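PDB 3TCS: racemase, putative from Roseobacter denitrificans, which binds magnesium ions in a TIM-barrel domain and probably acts as a lyase or racemase of the mandelate racemase family. Local coordinates for residues W50-T55 with W311-L316; D270-D275 with A300-T305; I145-E150 with E186-T191. All blocks are in the same frame, centred on the assembly; numbering follows the deposited sequence.

Contact 1 spans the longest stretch of chain: it joins strand 48-52 of the N-terminal domain to the start of helix 314-322 in the barrel, and the other two contacts are nested within it. Contact 3 comes first along the chain, pairing the neighbouring barrel helices 147-161 and 184-196. Contact 2 follows, between the loops that leave helices 262-270 and 287-300. Centre to centre, contact 1 lies about 25 Å from contact 2 and 31 Å from contact 3, with about 30 Å between contacts 2 and 3; none touches another. Contacts 2 and 3 thus join neighbouring elements of the barrel wall, whereas contact 1 is one point where the N-terminal domain meets the barrel.

Contact 1: residues W50-T55 with W311-L316; sequences WGQVST and WSLVTL
Ser312 OG is gripped by several polar groups: across the contact it accepts from Gln52 NE2 at 3.0 Å, within its own segment it takes a weak capping bond from Val314 N, and it also bonds to Asn310 OD1. The Gln52 bond is nearly straight, at 168°, and the hydroxyl oxygen lies in the plane of the amide. The other end of that amide is equally occupied, since Gln52 OE1 accepts from the backbone N of Leu313 at 2.7 Å, with the donor tilted moderately from the carbonyl plane. One amide therefore reads two neighbouring residues at the turn into a helix, one through its N-H and one through its oxygen. Gln52 NE2 gives a further bond, of 3.1 Å, to Val53 O, so both amide nitrogen and amide oxygen are engaged and the flip of the group is settled. The side chain reaches this far because CG is anti to the backbone N (chi1 -179°) and the chain runs on extended. Two close contacts flank the bonds: Leu313 CB is 3.2 Å from Gln52 OE1, and the methyl CG2 of Thr55 presses on Ser312 CB at 3.5 Å, tight for two carbons; Thr55 OG1 turns instead to Asn310 ND2. All the touching residues are buried, which gives these polar bonds a sheltered setting. Val314 lies about 9 Å, by its side chain, from bound D-alanine. This is an interdomain contact of the enolase-superfamily fold: the chain at strand 48-52, which is paired with strand 37-43 and followed by Val53 packed on helix 58-73, meets the turn leading into barrel helix 314-322.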
loop_
_atom_site.group_PDB
_atom_site.type_symbol
_atom_site.label_atom_id
_atom_site.label_comp_id
_atom_site.label_asym_id
_atom_site.label_seq_id
_atom_site.Cartn_x
_atom_site.Cartn_y
_atom_site.Cartn_z
ATOM N N TRP B 50 -0.814 -22.712 -12.791
ATOM C CA TRP B 50 -1.959 -21.975 -12.270
ATOM C C TRP B 50 -1.733 -21.440 -10.861
ATOM O O TRP B 50 -1.257 -22.154 -9.983
ATOM C CB TRP B 50 -3.202 -22.868 -12.248
ATOM C CG TRP B 50 -3.838 -23.066 -13.589
ATOM C CD1 TRP B 50 -3.506 -23.995 -14.534
ATOM C CD2 TRP B 50 -4.921 -22.304 -14.134
ATOM N NE1 TRP B 50 -4.323 -23.861 -15.635
ATOM C CE2 TRP B 50 -5.200 -22.830 -15.415
ATOM C CE3 TRP B 50 -5.685 -21.227 -13.662
ATOM C CZ2 TRP B 50 -6.214 -22.315 -16.234
ATOM C CZ3 TRP B 50 -6.695 -20.713 -14.477
ATOM C CH2 TRP B 50 -6.950 -21.260 -15.748
ATOM N N GLY B 51 -2.104 -20.181 -10.657
ATOM C CA GLY B 51 -1.963 -19.564 -9.356
ATOM C C GLY B 51 -3.220 -18.769 -9.066
ATOM O O GLY B 51 -4.230 -18.910 -9.757
ATOM N N GLN B 52 -3.165 -17.918 -8.053
ATOM C CA GLN B 52 -4.327 -17.124 -7.698
ATOM C C GLN B 52 -3.908 -15.814 -7.053
ATOM O O GLN B 52 -2.954 -15.782 -6.291
ATOM C CB GLN B 52 -5.200 -17.908 -6.714
ATOM C CG GLN B 52 -6.461 -17.176 -6.293
ATOM C CD GLN B 52 -7.062 -17.745 -5.027
ATOM O OE1 GLN B 52 -7.506 -18.896 -4.993
ATOM N NE2 GLN B 52 -7.077 -16.938 -3.970
ATOM N N VAL B 53 -4.606 -14.726 -7.366
ATOM C CA VAL B 53 -4.285 -13.456 -6.722
ATOM C C VAL B 53 -5.061 -13.495 -5.408
ATOM O O VAL B 53 -5.892 -14.376 -5.199
ATOM C CB VAL B 53 -4.750 -12.227 -7.556
ATOM C CG1 VAL B 53 -4.035 -12.197 -8.896
ATOM C CG2 VAL B 53 -6.259 -12.256 -7.742
ATOM N N SER B 54 -4.789 -12.560 -4.510
ATOM C CA SER B 54 -5.514 -12.539 -3.246
ATOM C C SER B 54 -7.010 -12.334 -3.483
ATOM O O SER B 54 -7.403 -11.649 -4.421
ATOM C CB SER B 54 -5.005 -11.406 -2.358
ATOM O OG SER B 54 -5.772 -11.342 -1.170
ATOM N N THR B 55 -7.842 -12.922 -2.627
ATOM C CA THR B 55 -9.291 -12.752 -2.739
ATOM C C THR B 55 -9.684 -11.329 -2.310
ATOM O O THR B 55 -8.893 -10.631 -1.663
ATOM C CB THR B 55 -10.045 -13.753 -1.840
ATOM O OG1 THR B 55 -9.451 -13.761 -0.534
ATOM C CG2 THR B 55 -9.990 -15.155 -2.431
ATOM N N TRP B 311 -11.613 -20.715 1.617
ATOM C CA TRP B 311 -11.326 -21.867 0.790
ATOM C C TRP B 311 -10.965 -21.566 -0.655
ATOM O O TRP B 311 -11.256 -22.359 -1.556
ATOM C CB TRP B 311 -12.475 -22.873 0.855
ATOM C CG TRP B 311 -12.642 -23.478 2.222
ATOM C CD1 TRP B 311 -11.842 -23.285 3.315
ATOM C CD2 TRP B 311 -13.694 -24.352 2.647
ATOM N NE1 TRP B 311 -12.336 -23.982 4.397
ATOM C CE2 TRP B 311 -13.473 -24.644 4.012
ATOM C CE3 TRP B 311 -14.806 -24.915 2.004
ATOM C CZ2 TRP B 311 -14.325 -25.475 4.749
ATOM C CZ3 TRP B 311 -15.653 -25.743 2.738
ATOM C CH2 TRP B 311 -15.406 -26.013 4.097
ATOM N N SER B 312 -10.362 -20.405 -0.877
ATOM C CA SER B 312 -9.853 -20.094 -2.205
ATOM C C SER B 312 -8.551 -20.894 -2.088
ATOM O O SER B 312 -8.403 -21.686 -1.145
ATOM C CB SER B 312 -9.570 -18.590 -2.377
ATOM O OG SER B 312 -8.477 -18.150 -1.587
ATOM N N LEU B 313 -7.610 -20.714 -3.004
ATOM C CA LEU B 313 -6.368 -21.472 -2.924
ATOM C C LEU B 313 -5.409 -21.023 -1.823
ATOM O O LEU B 313 -4.412 -21.689 -1.566
ATOM C CB LEU B 313 -5.639 -21.431 -4.269
ATOM C CG LEU B 313 -6.273 -22.262 -5.385
ATOM C CD1 LEU B 313 -5.468 -22.114 -6.663
ATOM C CD2 LEU B 313 -6.318 -23.712 -4.953
ATOM N N VAL B 314 -5.697 -19.910 -1.164
ATOM C CA VAL B 314 -4.795 -19.435 -0.118
ATOM C C VAL B 314 -4.497 -20.497 0.948
ATOM O O VAL B 314 -3.360 -20.617 1.415
ATOM C CB VAL B 314 -5.340 -18.138 0.541
ATOM C CG1 VAL B 314 -6.635 -18.416 1.305
ATOM C CG2 VAL B 314 -4.279 -17.525 1.438
ATOM N N THR B 315 -5.504 -21.282 1.317
ATOM C CA THR B 315 -5.304 -22.307 2.334
ATOM C C THR B 315 -4.390 -23.427 1.833
ATOM O O THR B 315 -3.526 -23.905 2.575
ATOM C CB THR B 315 -6.657 -22.880 2.808
ATOM O OG1 THR B 315 -7.439 -21.826 3.383
ATOM C CG2 THR B 315 -6.446 -23.958 3.865
ATOM N N LEU B 316 -4.562 -23.825 0.574
ATOM C CA LEU B 316 -3.734 -24.875 -0.019
ATOM C C LEU B 316 -2.282 -24.418 -0.142
ATOM O O LEU B 316 -1.354 -25.182 0.140
ATOM C CB LEU B 316 -4.263 -25.263 -1.404
ATOM C CG LEU B 316 -3.514 -26.374 -2.153
ATOM C CD1 LEU B 316 -3.452 -27.638 -1.296
ATOM C CD2 LEU B 316 -4.219 -26.665 -3.479
#

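Contact 2: residues D270-D275 with A300-T305; sequences DMRAVD and AGLPVT
Leu302 makes the one aliphatic pair, its methyl CD1 meeting the chain of Arg272 4.0 Å from Arg272 CD. Its other methyl belongs to a second kind of contact, of carbons with backbone oxygens: Leu302 CD2 comes within 3.5 Å of Val274 O. Pro303 continues the row, with its ring carbon CD 3.4 Å from Asp275 O. No hydrogen bond crosses between the two segments.

The flat guanidinium of Arg272 makes the third kind of contact. Ala300 CB sits 3.5 Å above one of its faces, offset toward the rim; the methyl packs on that face without a polar bond, with Leu302 CD1 over it too. The arginine chain bends at chi2 (-71°), which carries the group back toward the end of helix 262-270, where NH1 bonds to Ile269 O. Arg272 NH2 passes Ala300 O at 3.7 Å.

Both segments start where a helix stops: Arg272 and Gly301 each have positive phi and close a Schellman motif, ending helices 262-270 and 287-300. In the β/α barrel, 270-275 is a turn from helix to strand, Asp275 leading into strand 276-277. Segment 300-305 runs alongside that strand, and the backbone of its Pro303 and Thr305 pairs with Val277 as a barrel strand would.

Charged and polar groups complete the setting. Asp275 turns its side chain off toward strand 252-255, where OD2 accepts from Val253 N. The same carboxylate lies about 4 Å from a bound magnesium ion whose site includes Thr246 and Leu249, and Thr246 OG1 also bonds to Ala273 O.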
loop_
_atom_site.group_PDB
_atom_site.type_symbol
_atom_site.label_atom_id
_atom_site.label_comp_id
_atom_site.label_asym_id
_atom_site.label_seq_id
_atom_site.Cartn_x
_atom_site.Cartn_y
_atom_site.Cartn_z
ATOM N N ASP B 270 12.662 -7.844 14.194
ATOM C CA ASP B 270 13.839 -7.357 14.906
ATOM C C ASP B 270 13.483 -6.876 16.315
ATOM O O ASP B 270 14.230 -7.118 17.267
ATOM C CB ASP B 270 14.495 -6.190 14.152
ATOM C CG ASP B 270 15.182 -6.622 12.863
ATOM O OD1 ASP B 270 15.251 -7.835 12.580
ATOM O OD2 ASP B 270 15.665 -5.732 12.129
ATOM N N MET B 271 12.346 -6.193 16.445
ATOM C CA MET B 271 11.926 -5.667 17.741
ATOM C C MET B 271 11.151 -6.683 18.575
ATOM O O MET B 271 10.767 -6.398 19.713
ATOM C CB MET B 271 11.080 -4.399 17.547
ATOM C CG MET B 271 9.681 -4.644 16.992
ATOM S SD MET B 271 8.831 -3.116 16.502
ATOM C CE MET B 271 8.215 -2.526 18.094
ATOM N N ARG B 272 10.934 -7.865 18.007
ATOM C CA ARG B 272 10.200 -8.935 18.676
ATOM C C ARG B 272 8.831 -8.440 19.150
ATOM O O ARG B 272 8.451 -8.643 20.305
ATOM C CB ARG B 272 11.007 -9.460 19.863
ATOM C CG ARG B 272 12.408 -9.959 19.499
ATOM C CD ARG B 272 12.364 -11.264 18.700
ATOM N NE ARG B 272 13.680 -11.906 18.650
ATOM C CZ ARG B 272 14.638 -11.622 17.775
ATOM N NH1 ARG B 272 14.448 -10.701 16.836
ATOM N NH2 ARG B 272 15.808 -12.246 17.856
ATOM N N ALA B 273 8.089 -7.803 18.250
ATOM C CA ALA B 273 6.779 -7.263 18.594
ATOM C C ALA B 273 5.738 -8.346 18.871
ATOM O O ALA B 273 4.759 -8.098 19.566
ATOM C CB ALA B 273 6.288 -6.325 17.485
ATOM N N VAL B 274 5.947 -9.536 18.312
ATOM C CA VAL B 274 5.035 -10.660 18.513
ATOM C C VAL B 274 5.850 -11.926 18.779
ATOM O O VAL B 274 7.072 -11.931 18.614
ATOM C CB VAL B 274 4.141 -10.913 17.267
ATOM C CG1 VAL B 274 3.275 -9.691 16.979
ATOM C CG2 VAL B 274 5.009 -11.255 16.061
ATOM N N ASP B 275 5.172 -12.995 19.184
ATOM C CA ASP B 275 5.834 -14.266 19.463
ATOM C C ASP B 275 5.739 -15.223 18.276
ATOM O O ASP B 275 6.540 -16.149 18.149
ATOM C CB ASP B 275 5.193 -14.928 20.679
ATOM C CG ASP B 275 5.237 -14.044 21.899
ATOM O OD1 ASP B 275 6.356 -13.775 22.384
ATOM O OD2 ASP B 275 4.158 -13.609 22.359
ATOM N N ALA B 300 15.582 -15.543 13.683
ATOM C CA ALA B 300 15.250 -14.944 14.968
ATOM C C ALA B 300 14.689 -15.955 15.968
ATOM O O ALA B 300 14.499 -15.635 17.139
ATOM C CB ALA B 300 14.258 -13.808 14.762
ATOM N N GLY B 301 14.423 -17.169 15.503
ATOM C CA GLY B 301 13.898 -18.196 16.382
ATOM C C GLY B 301 12.392 -18.162 16.552
ATOM O O GLY B 301 11.861 -18.801 17.461
ATOM N N LEU B 302 11.697 -17.422 15.692
ATOM C CA LEU B 302 10.236 -17.341 15.779
ATOM C C LEU B 302 9.539 -18.299 14.829
ATOM O O LEU B 302 9.986 -18.505 13.699
ATOM C CB LEU B 302 9.734 -15.933 15.463
ATOM C CG LEU B 302 9.933 -14.825 16.486
ATOM C CD1 LEU B 302 11.357 -14.332 16.422
ATOM C CD2 LEU B 302 8.968 -13.696 16.189
ATOM N N PRO B 303 8.424 -18.895 15.277
ATOM C CA PRO B 303 7.691 -19.823 14.418
ATOM C C PRO B 303 6.773 -19.039 13.488
ATOM O O PRO B 303 6.484 -17.859 13.731
ATOM C CB PRO B 303 6.917 -20.671 15.418
ATOM C CG PRO B 303 6.579 -19.678 16.478
ATOM C CD PRO B 303 7.879 -18.908 16.646
ATOM N N VAL B 304 6.321 -19.706 12.431
ATOM C CA VAL B 304 5.439 -19.113 11.440
ATOM C C VAL B 304 4.107 -19.862 11.373
ATOM O O VAL B 304 4.065 -21.060 11.091
ATOM C CB VAL B 304 6.088 -19.152 10.035
ATOM C CG1 VAL B 304 5.166 -18.484 9.009
ATOM C CG2 VAL B 304 7.453 -18.467 10.070
ATOM N N THR B 305 3.021 -19.149 11.642
ATOM C CA THR B 305 1.678 -19.719 11.592
ATOM C C THR B 305 0.918 -18.775 10.663
ATOM O O THR B 305 0.254 -17.831 11.101
ATOM C CB THR B 305 1.050 -19.751 12.994
ATOM O OG1 THR B 305 1.869 -20.571 13.847
ATOM C CG2 THR B 305 -0.369 -20.335 12.950
#

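Contact 3: residues I145-E150 with E186-T191; sequences ITPRDE and EEIIPT
The carboxylate of Glu187 turns one face to the ring of Pro147, with Pro147 CG 3.5 Å from Glu187 OE1, and the two side chains cross at about a right angle. Ile188 comes at the CB-CG edge of the ring, from the side away from Glu187, its CB 3.9 Å from Pro147 CG. Glu187 CG, anti to the backbone N (chi1 169°), also touches the proline, 3.7 Å from Pro147 CB, and the extended chain beyond it carries the carboxylate over the CB-CG side of the ring. Next to this, Thr191 lays its methyl CG2 on the backbone, 3.6 Å from Pro147 O. Its hydroxyl points back into its own helix: Thr191 OG1 donates to Glu187 O at 2.8 Å from above the carbonyl plane, and the same oxygen also accepts from Thr191 N. Glu150 CG only just meets Ile188 CD1, and its carboxylate is held by Ser140 and Arg153.

Helices 147-161 and 184-196 are neighbours on the outside of the barrel, and strand 165-169 lies beneath them, touched by Glu150 and Ile188. Thr146 is the N-cap of the first helix, its OG1 accepting from Asp149 N at 3.2 Å. A water links the pair: it accepts from Arg148 N and donates to Glu187 OE2, both at 3.0 Å.

With no direct hydrogen bond between the segments, close packing round a proline does most of the joining, while the carboxylate of Glu187 reaches the N-terminal turn of helix 147-161 through the water on Arg148 N, a placement the helix end would probably favour.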
loop_
_atom_site.group_PDB
_atom_site.type_symbol
_atom_site.label_atom_id
_atom_site.label_comp_id
_atom_site.label_asym_id
_atom_site.label_seq_id
_atom_site.Cartn_x
_atom_site.Cartn_y
_atom_site.Cartn_z
ATOM N N ILE B 145 -22.232 -13.694 16.181
ATOM C CA ILE B 145 -22.691 -15.024 16.549
ATOM C C ILE B 145 -22.496 -15.059 18.054
ATOM O O ILE B 145 -21.455 -14.648 18.557
ATOM C CB ILE B 145 -21.857 -16.140 15.861
ATOM C CG1 ILE B 145 -22.435 -17.510 16.224
ATOM C CG2 ILE B 145 -20.393 -16.045 16.266
ATOM C CD1 ILE B 145 -21.704 -18.683 15.595
ATOM N N THR B 146 -23.506 -15.513 18.782
ATOM C CA THR B 146 -23.398 -15.555 20.231
ATOM C C THR B 146 -22.388 -16.606 20.669
ATOM O O THR B 146 -22.138 -17.580 19.957
ATOM C CB THR B 146 -24.747 -15.893 20.886
ATOM O OG1 THR B 146 -25.129 -17.223 20.516
ATOM C CG2 THR B 146 -25.826 -14.916 20.434
ATOM N N PRO B 147 -21.779 -16.412 21.846
ATOM C CA PRO B 147 -20.805 -17.384 22.343
ATOM C C PRO B 147 -21.414 -18.781 22.415
ATOM O O PRO B 147 -20.738 -19.777 22.166
ATOM C CB PRO B 147 -20.451 -16.828 23.720
ATOM C CG PRO B 147 -20.468 -15.351 23.468
ATOM C CD PRO B 147 -21.739 -15.172 22.643
ATOM N N ARG B 148 -22.703 -18.845 22.743
ATOM C CA ARG B 148 -23.397 -20.124 22.859
ATOM C C ARG B 148 -23.484 -20.854 21.528
ATOM O O ARG B 148 -23.179 -22.042 21.451
ATOM C CB ARG B 148 -24.805 -19.917 23.426
ATOM C CG ARG B 148 -25.539 -21.215 23.754
ATOM C CD ARG B 148 -26.888 -20.942 24.418
ATOM N NE ARG B 148 -27.528 -22.169 24.894
ATOM C CZ ARG B 148 -27.171 -22.830 25.993
ATOM N NH1 ARG B 148 -26.176 -22.388 26.752
ATOM N NH2 ARG B 148 -27.806 -23.946 26.332
ATOM N N ASP B 149 -23.904 -20.152 20.479
ATOM C CA ASP B 149 -24.009 -20.774 19.166
ATOM C C ASP B 149 -22.642 -21.083 18.580
ATOM O O ASP B 149 -22.481 -22.056 17.844
ATOM C CB ASP B 149 -24.803 -19.884 18.208
ATOM C CG ASP B 149 -26.282 -19.857 18.538
ATOM O OD1 ASP B 149 -26.732 -20.778 19.248
ATOM O OD2 ASP B 149 -26.989 -18.931 18.085
ATOM N N GLU B 150 -21.658 -20.250 18.906
ATOM C CA GLU B 150 -20.297 -20.451 18.417
ATOM C C GLU B 150 -19.735 -21.747 18.998
ATOM O O GLU B 150 -19.198 -22.586 18.275
ATOM C CB GLU B 150 -19.400 -19.277 18.831
ATOM C CG GLU B 150 -17.942 -19.430 18.400
ATOM C CD GLU B 150 -17.702 -19.043 16.949
ATOM O OE1 GLU B 150 -17.193 -17.928 16.708
ATOM O OE2 GLU B 150 -18.019 -19.846 16.046
ATOM N N GLU B 186 -15.973 -11.288 27.370
ATOM C CA GLU B 186 -15.934 -11.858 28.709
ATOM C C GLU B 186 -16.671 -13.198 28.751
ATOM O O GLU B 186 -16.286 -14.106 29.485
ATOM C CB GLU B 186 -16.574 -10.903 29.726
ATOM C CG GLU B 186 -15.711 -9.718 30.142
ATOM C CD GLU B 186 -15.690 -8.591 29.127
ATOM O OE1 GLU B 186 -16.393 -8.680 28.096
ATOM O OE2 GLU B 186 -14.966 -7.602 29.371
ATOM N N GLU B 187 -17.730 -13.320 27.959
ATOM C CA GLU B 187 -18.508 -14.553 27.929
ATOM C C GLU B 187 -17.918 -15.641 27.036
ATOM O O GLU B 187 -17.884 -16.811 27.413
ATOM C CB GLU B 187 -19.946 -14.268 27.475
ATOM C CG GLU B 187 -20.738 -15.530 27.154
ATOM C CD GLU B 187 -22.165 -15.245 26.726
ATOM O OE1 GLU B 187 -22.420 -14.164 26.153
ATOM O OE2 GLU B 187 -23.032 -16.114 26.945
ATOM N N ILE B 188 -17.438 -15.255 25.860
ATOM C CA ILE B 188 -16.912 -16.237 24.923
ATOM C C ILE B 188 -15.682 -17.002 25.413
ATOM O O ILE B 188 -15.519 -18.179 25.093
ATOM C CB ILE B 188 -16.623 -15.572 23.542
ATOM C CG1 ILE B 188 -16.657 -16.628 22.438
ATOM C CG2 ILE B 188 -15.281 -14.858 23.567
ATOM C CD1 ILE B 188 -16.636 -16.041 21.029
ATOM N N ILE B 189 -14.832 -16.356 26.206
ATOM C CA ILE B 189 -13.625 -17.019 26.690
ATOM C C ILE B 189 -13.927 -18.249 27.549
ATOM O O ILE B 189 -13.505 -19.353 27.213
ATOM C CB ILE B 189 -12.714 -16.014 27.433
ATOM C CG1 ILE B 189 -12.212 -14.967 26.429
ATOM C CG2 ILE B 189 -11.551 -16.737 28.093
ATOM C CD1 ILE B 189 -11.349 -13.881 27.034
ATOM N N PRO B 190 -14.657 -18.085 28.669
ATOM C CA PRO B 190 -14.952 -19.270 29.479
ATOM C C PRO B 190 -15.875 -20.252 28.755
ATOM O O PRO B 190 -15.762 -21.459 28.942
ATOM C CB PRO B 190 -15.601 -18.686 30.738
ATOM C CG PRO B 190 -16.206 -17.397 30.259
ATOM C CD PRO B 190 -15.134 -16.861 29.335
ATOM N N THR B 191 -16.779 -19.734 27.925
ATOM C CA THR B 191 -17.707 -20.593 27.189
ATOM C C THR B 191 -16.980 -21.587 26.289
ATOM O O THR B 191 -17.347 -22.759 26.227
ATOM C CB THR B 191 -18.695 -19.764 26.324
ATOM O OG1 THR B 191 -19.567 -19.016 27.179
ATOM C CG2 THR B 191 -19.540 -20.678 25.443
HETATM O O HOH W 1 -24.306 -16.878 24.292
#